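PDB 3FRY: probable copper-exporting P-type ATPase A from Archaeoglobus fulgidus, which probably couples ATP hydrolysis to export of copper across the cell membrane, its C-terminal domain here being a heavy-metal-associated domain. Local coordinates for residues H18-V23 and E35-N40; E28-K33 and V51-K56. One frame throughout, in Å; residues are numbered along the deposited sequence.

Contact 1 of 2, residues H18-V23 and E35-N40; sequences HCVARV and EKVDLN
Val20 and Val37 form the centre of this contact, where the start of helix 20-29 packs on the end of strand 33-37. The setting is the heavy-metal-associated domain, with the beta-alpha-beta-beta-alpha-beta order of the ferredoxin-like fold. Each side-chain carbon of Val37 has a partner across the contact. Its CB lies 4.2 Å from Val20 CG1. Its CG1 sits between the backbone N and the carbonyl carbon (chi1 59°), the crowded position, and meets the same Val20 CG1 at 3.4 Å. That is short for two methyl carbons, so the packing is tight here. The other branch, Val37 CG2, also touches Val20 CG1, at 3.8 Å, and reaches Val23 CG1 one turn further along the helix, at 4.2 Å. Val20 CG2 turns to the loop instead and lies 4.5 Å from Leu39 CD2. No hydrogen bond crosses the contact; methyl groups make its closest approaches. Leu14 of the second subunit also packs on Val20, and Leu39 meets Leu39 of that subunit. The strand carries a classic beta bulge, with Glu35 and Lys36 both facing Val43. Beyond Val37 the chain makes an Asx turn. Asp38 OD1 accepts from the backbone N of Glu41 and also from Asn40 N, the latter at 3.0 Å, on the anti side and 29° out of the carboxylate plane.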
loop_
_atom_site.group_PDB
_atom_site.type_symbol
_atom_site.label_atom_id
_atom_site.label_comp_id
_atom_site.label_asym_id
_atom_site.label_seq_id
_atom_site.Cartn_x
_atom_site.Cartn_y
_atom_site.Cartn_z
ATOM N N HIS A 18 -3.589 6.949 7.901
ATOM C CA HIS A 18 -4.538 7.670 8.751
ATOM C C HIS A 18 -5.884 6.965 8.805
ATOM O O HIS A 18 -6.719 7.263 9.660
ATOM C CB HIS A 18 -4.692 9.148 8.303
ATOM C CG HIS A 18 -5.398 9.351 6.990
ATOM N ND1 HIS A 18 -6.753 9.150 6.829
ATOM C CD2 HIS A 18 -4.950 9.821 5.802
ATOM C CE1 HIS A 18 -7.108 9.492 5.603
ATOM N NE2 HIS A 18 -6.032 9.904 4.959
ATOM N N CYS A 19 -6.066 6.003 7.905
ATOM C CA CYS A 19 -7.296 5.218 7.821
ATOM C C CYS A 19 -7.341 4.093 8.866
ATOM O O CYS A 19 -8.411 3.593 9.217
ATOM C CB CYS A 19 -7.410 4.574 6.429
ATOM S SG CYS A 19 -7.784 5.657 5.005
ATOM N N VAL A 20 -6.172 3.696 9.350
ATOM C CA VAL A 20 -6.061 2.596 10.305
ATOM C C VAL A 20 -6.845 2.705 11.610
ATOM O O VAL A 20 -7.437 1.721 12.065
ATOM C CB VAL A 20 -4.574 2.335 10.648
ATOM C CG1 VAL A 20 -4.449 1.255 11.710
ATOM C CG2 VAL A 20 -3.836 1.919 9.398
ATOM N N ALA A 21 -6.847 3.887 12.216
ATOM C CA ALA A 21 -7.532 4.077 13.488
ATOM C C ALA A 21 -9.012 3.711 13.463
ATOM O O ALA A 21 -9.492 3.019 14.368
ATOM C CB ALA A 21 -7.350 5.522 13.971
ATOM N N ARG A 22 -9.738 4.172 12.445
ATOM C CA ARG A 22 -11.163 3.866 12.348
ATOM C C ARG A 22 -11.405 2.378 12.190
ATOM O O ARG A 22 -12.396 1.858 12.696
ATOM C CB ARG A 22 -11.827 4.589 11.171
ATOM C CG ARG A 22 -12.487 5.907 11.528
ATOM C CD ARG A 22 -13.494 6.341 10.453
ATOM N NE ARG A 22 -14.763 5.617 10.545
ATOM C CZ ARG A 22 -15.778 5.760 9.695
ATOM N NH1 ARG A 22 -15.690 6.600 8.669
ATOM N NH2 ARG A 22 -16.892 5.066 9.876
ATOM N N VAL A 23 -10.512 1.697 11.481
ATOM C CA VAL A 23 -10.663 0.262 11.284
ATOM C C VAL A 23 -10.539 -0.432 12.636
ATOM O O VAL A 23 -11.348 -1.297 12.979
ATOM C CB VAL A 23 -9.602 -0.287 10.296
ATOM C CG1 VAL A 23 -9.666 -1.817 10.236
ATOM C CG2 VAL A 23 -9.863 0.289 8.901
ATOM N N GLU A 35 -5.318 -6.959 18.162
ATOM C CA GLU A 35 -3.939 -7.210 18.573
ATOM C C GLU A 35 -3.030 -6.375 17.681
ATOM O O GLU A 35 -2.038 -5.811 18.132
ATOM C CB GLU A 35 -3.577 -8.684 18.380
ATOM C CG GLU A 35 -4.668 -9.683 18.738
ATOM C CD GLU A 35 -4.616 -10.151 20.178
ATOM O OE1 GLU A 35 -4.778 -9.309 21.090
ATOM O OE2 GLU A 35 -4.416 -11.370 20.395
ATOM N N LYS A 36 -3.380 -6.302 16.404
ATOM C CA LYS A 36 -2.578 -5.551 15.454
ATOM C C LYS A 36 -3.349 -5.217 14.188
ATOM O O LYS A 36 -4.160 -6.012 13.703
ATOM C CB LYS A 36 -1.327 -6.363 15.092
ATOM C CG LYS A 36 -0.476 -5.768 13.985
ATOM C CD LYS A 36 0.707 -6.671 13.681
ATOM C CE LYS A 36 1.492 -6.176 12.476
ATOM N NZ LYS A 36 2.694 -7.018 12.218
ATOM N N VAL A 37 -3.100 -4.023 13.665
ATOM C CA VAL A 37 -3.727 -3.587 12.430
ATOM C C VAL A 37 -2.742 -2.709 11.673
ATOM O O VAL A 37 -2.110 -1.828 12.256
ATOM C CB VAL A 37 -5.027 -2.783 12.686
ATOM C CG1 VAL A 37 -4.726 -1.553 13.532
ATOM C CG2 VAL A 37 -5.654 -2.371 11.353
ATOM N N ASP A 38 -2.583 -2.995 10.383
ATOM C CA ASP A 38 -1.720 -2.215 9.502
ATOM C C ASP A 38 -2.440 -2.095 8.163
ATOM O O ASP A 38 -3.627 -2.424 8.069
ATOM C CB ASP A 38 -0.328 -2.854 9.321
ATOM C CG ASP A 38 -0.383 -4.308 8.873
ATOM O OD1 ASP A 38 -1.248 -4.670 8.047
ATOM O OD2 ASP A 38 0.467 -5.090 9.348
ATOM N N LEU A 39 -1.742 -1.641 7.129
ATOM C CA LEU A 39 -2.377 -1.458 5.823
ATOM C C LEU A 39 -2.987 -2.708 5.183
ATOM O O LEU A 39 -4.004 -2.626 4.486
ATOM C CB LEU A 39 -1.382 -0.851 4.830
ATOM C CG LEU A 39 -0.753 0.505 5.170
ATOM C CD1 LEU A 39 0.140 0.941 4.012
ATOM C CD2 LEU A 39 -1.842 1.540 5.423
ATOM N N ASN A 40 -2.372 -3.860 5.423
ATOM C CA ASN A 40 -2.826 -5.098 4.805
ATOM C C ASN A 40 -3.590 -6.089 5.657
ATOM O O ASN A 40 -4.220 -6.996 5.118
ATOM C CB ASN A 40 -1.628 -5.823 4.196
ATOM C CG ASN A 40 -0.830 -4.935 3.284
ATOM O OD1 ASN A 40 -1.380 -4.328 2.365
ATOM N ND2 ASN A 40 0.473 -4.847 3.527
#

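Contact 2 of 2, residues E28-K33 and V51-K56; sequences EEAGAK and VDKYIK
The Tyr54 ring carries Ala32 CB over the centre of one face. This is a CH-pi contact, with CB 3.8 Å from the centroid of the Tyr54 ring and 12° off the ring normal. Val51 N lies on the opposite face, offset toward the rim. At the edge, in the ring plane, sit a water and Ala30 O, the latter 3.5 Å from Tyr54 CE1. Ala30 CB packs against Tyr54 CD1 at 3.9 Å. Lys53 CG is anti to the backbone N (chi1 -177°), and the stretched chain passes the same carbonyl: Lys53 CE is 3.3 Å from Ala30 O. Helix 20-29 ends here in a Schellman motif, and this end meets helix 51-60. Gly31 takes a positive phi of 106°, and Gly31 N bonds Glu28 O at 3.0 Å. At these backbone angles a CB on Gly31 would collide with Ala30 O, which calls for glycine. Tyr54 OH is hydrogen-bonded to Asn47 N and to the water, which also gives a weak bond to Gly31 O. Ile7 of the second subunit packs on Tyr54. An alanine in place of Tyr54 would probably leave the Ala32 methyl without its ring and Asn47 N without its hydroxyl partner. The chemistry is that of a helix end: Ala30 O faces an aromatic C-H edge and lysine methylenes, and the nearby ammonium would probably ease the negative pole of helix 20-29.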
loop_
_atom_site.group_PDB
_atom_site.type_symbol
_atom_site.label_atom_id
_atom_site.label_comp_id
_atom_site.label_asym_id
_atom_site.label_seq_id
_atom_site.Cartn_x
_atom_site.Cartn_y
_atom_site.Cartn_z
ATOM N N GLU A 28 -13.284 -3.083 17.197
ATOM C CA GLU A 28 -13.538 -3.159 18.636
ATOM C C GLU A 28 -15.030 -2.983 18.891
ATOM O O GLU A 28 -15.604 -3.647 19.758
ATOM C CB GLU A 28 -12.744 -2.082 19.382
ATOM C CG GLU A 28 -11.243 -2.201 19.177
ATOM C CD GLU A 28 -10.477 -1.024 19.742
ATOM O OE1 GLU A 28 -10.916 0.131 19.528
ATOM O OE2 GLU A 28 -9.434 -1.251 20.384
ATOM N N GLU A 29 -15.658 -2.095 18.127
ATOM C CA GLU A 29 -17.090 -1.862 18.273
ATOM C C GLU A 29 -17.880 -3.106 17.885
ATOM O O GLU A 29 -18.972 -3.339 18.402
ATOM C CB GLU A 29 -17.542 -0.680 17.412
ATOM C CG GLU A 29 -17.118 0.683 17.938
ATOM C CD GLU A 29 -17.601 0.937 19.356
ATOM O OE1 GLU A 29 -18.713 0.473 19.702
ATOM O OE2 GLU A 29 -16.876 1.612 20.122
ATOM N N ALA A 30 -17.332 -3.902 16.972
ATOM C CA ALA A 30 -17.997 -5.126 16.537
ATOM C C ALA A 30 -17.747 -6.268 17.529
ATOM O O ALA A 30 -18.277 -7.370 17.368
ATOM C CB ALA A 30 -17.520 -5.516 15.149
ATOM N N GLY A 31 -16.925 -6.011 18.538
ATOM C CA GLY A 31 -16.672 -7.027 19.549
ATOM C C GLY A 31 -15.338 -7.749 19.548
ATOM O O GLY A 31 -15.102 -8.622 20.386
ATOM N N ALA A 32 -14.459 -7.404 18.619
ATOM C CA ALA A 32 -13.159 -8.058 18.554
ATOM C C ALA A 32 -12.122 -7.316 19.396
ATOM O O ALA A 32 -12.243 -6.114 19.629
ATOM C CB ALA A 32 -12.693 -8.133 17.104
ATOM N N LYS A 33 -11.109 -8.044 19.858
ATOM C CA LYS A 33 -10.031 -7.447 20.638
ATOM C C LYS A 33 -8.886 -7.358 19.634
ATOM O O LYS A 33 -8.341 -8.373 19.207
ATOM C CB LYS A 33 -9.650 -8.352 21.815
ATOM C CG LYS A 33 -8.642 -7.736 22.776
ATOM C CD LYS A 33 -8.497 -8.577 24.038
ATOM C CE LYS A 33 -7.454 -7.997 24.982
ATOM N NZ LYS A 33 -6.111 -7.926 24.356
ATOM N N VAL A 51 -17.180 -13.498 13.002
ATOM C CA VAL A 51 -16.292 -13.065 11.929
ATOM C C VAL A 51 -17.009 -12.212 10.886
ATOM O O VAL A 51 -16.452 -11.219 10.408
ATOM C CB VAL A 51 -15.630 -14.271 11.239
ATOM C CG1 VAL A 51 -14.844 -13.813 10.006
ATOM C CG2 VAL A 51 -14.700 -14.960 12.218
ATOM N N ASP A 52 -18.237 -12.591 10.535
ATOM C CA ASP A 52 -19.018 -11.827 9.561
ATOM C C ASP A 52 -19.324 -10.438 10.096
ATOM O O ASP A 52 -19.382 -9.464 9.343
ATOM C CB ASP A 52 -20.343 -12.523 9.242
ATOM C CG ASP A 52 -20.169 -13.715 8.342
ATOM O OD1 ASP A 52 -19.118 -13.790 7.673
ATOM O OD2 ASP A 52 -21.083 -14.569 8.293
ATOM N N LYS A 53 -19.540 -10.360 11.404
ATOM C CA LYS A 53 -19.833 -9.095 12.049
ATOM C C LYS A 53 -18.593 -8.203 11.965
ATOM O O LYS A 53 -18.693 -7.010 11.678
ATOM C CB LYS A 53 -20.224 -9.349 13.507
ATOM C CG LYS A 53 -20.619 -8.129 14.302
ATOM C CD LYS A 53 -21.047 -8.543 15.705
ATOM C CE LYS A 53 -21.462 -7.349 16.553
ATOM N NZ LYS A 53 -21.957 -7.780 17.899
ATOM N N TYR A 54 -17.421 -8.787 12.200
ATOM C CA TYR A 54 -16.183 -8.015 12.140
ATOM C C TYR A 54 -15.938 -7.514 10.721
ATOM O O TYR A 54 -15.498 -6.387 10.520
ATOM C CB TYR A 54 -14.976 -8.858 12.558
ATOM C CG TYR A 54 -15.079 -9.546 13.897
ATOM C CD1 TYR A 54 -15.910 -9.054 14.911
ATOM C CD2 TYR A 54 -14.329 -10.695 14.153
ATOM C CE1 TYR A 54 -15.984 -9.705 16.154
ATOM C CE2 TYR A 54 -14.396 -11.346 15.374
ATOM C CZ TYR A 54 -15.218 -10.854 16.370
ATOM O OH TYR A 54 -15.246 -11.519 17.573
ATOM N N ILE A 55 -16.216 -8.367 9.740
ATOM C CA ILE A 55 -16.005 -8.007 8.348
ATOM C C ILE A 55 -16.929 -6.888 7.910
ATOM O O ILE A 55 -16.502 -5.968 7.211
ATOM C CB ILE A 55 -16.177 -9.241 7.418
ATOM C CG1 ILE A 55 -14.967 -10.169 7.584
ATOM C CG2 ILE A 55 -16.313 -8.797 5.958
ATOM C CD1 ILE A 55 -15.054 -11.470 6.787
ATOM N N LYS A 56 -18.190 -6.955 8.330
ATOM C CA LYS A 56 -19.151 -5.920 7.965
ATOM C C LYS A 56 -18.805 -4.578 8.601
ATOM O O LYS A 56 -19.110 -3.528 8.045
ATOM C CB LYS A 56 -20.574 -6.335 8.365
ATOM C CG LYS A 56 -21.141 -7.453 7.503
ATOM C CD LYS A 56 -22.622 -7.679 7.773
ATOM C CE LYS A 56 -23.177 -8.806 6.905
ATOM N NZ LYS A 56 -23.020 -8.533 5.440
HETATM O O HOH W 1 -17.075 -10.946 19.109
#

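Contacts 1 and 2 use the two ends of helix 20-29, and their centres are 14 Å apart. Contact 1 holds the start of the helix to strand 33-37 and its turn; contact 2 sets the end of the helix beside helix 51-60. Along the chain they interlock, since segment 28-33 falls between the two segments of contact 1. Contact 1 lies next to the Cys16-Cys19 disulfide, the Cys-X-X-Cys pair at the position where relatives bind metal. In contact 1 the side chain of Leu39 is about 5 Å from a bound citric acid (CIT), probably from the crystallisation liquor. Both contacts touch the second subunit, consistent with the domain swap.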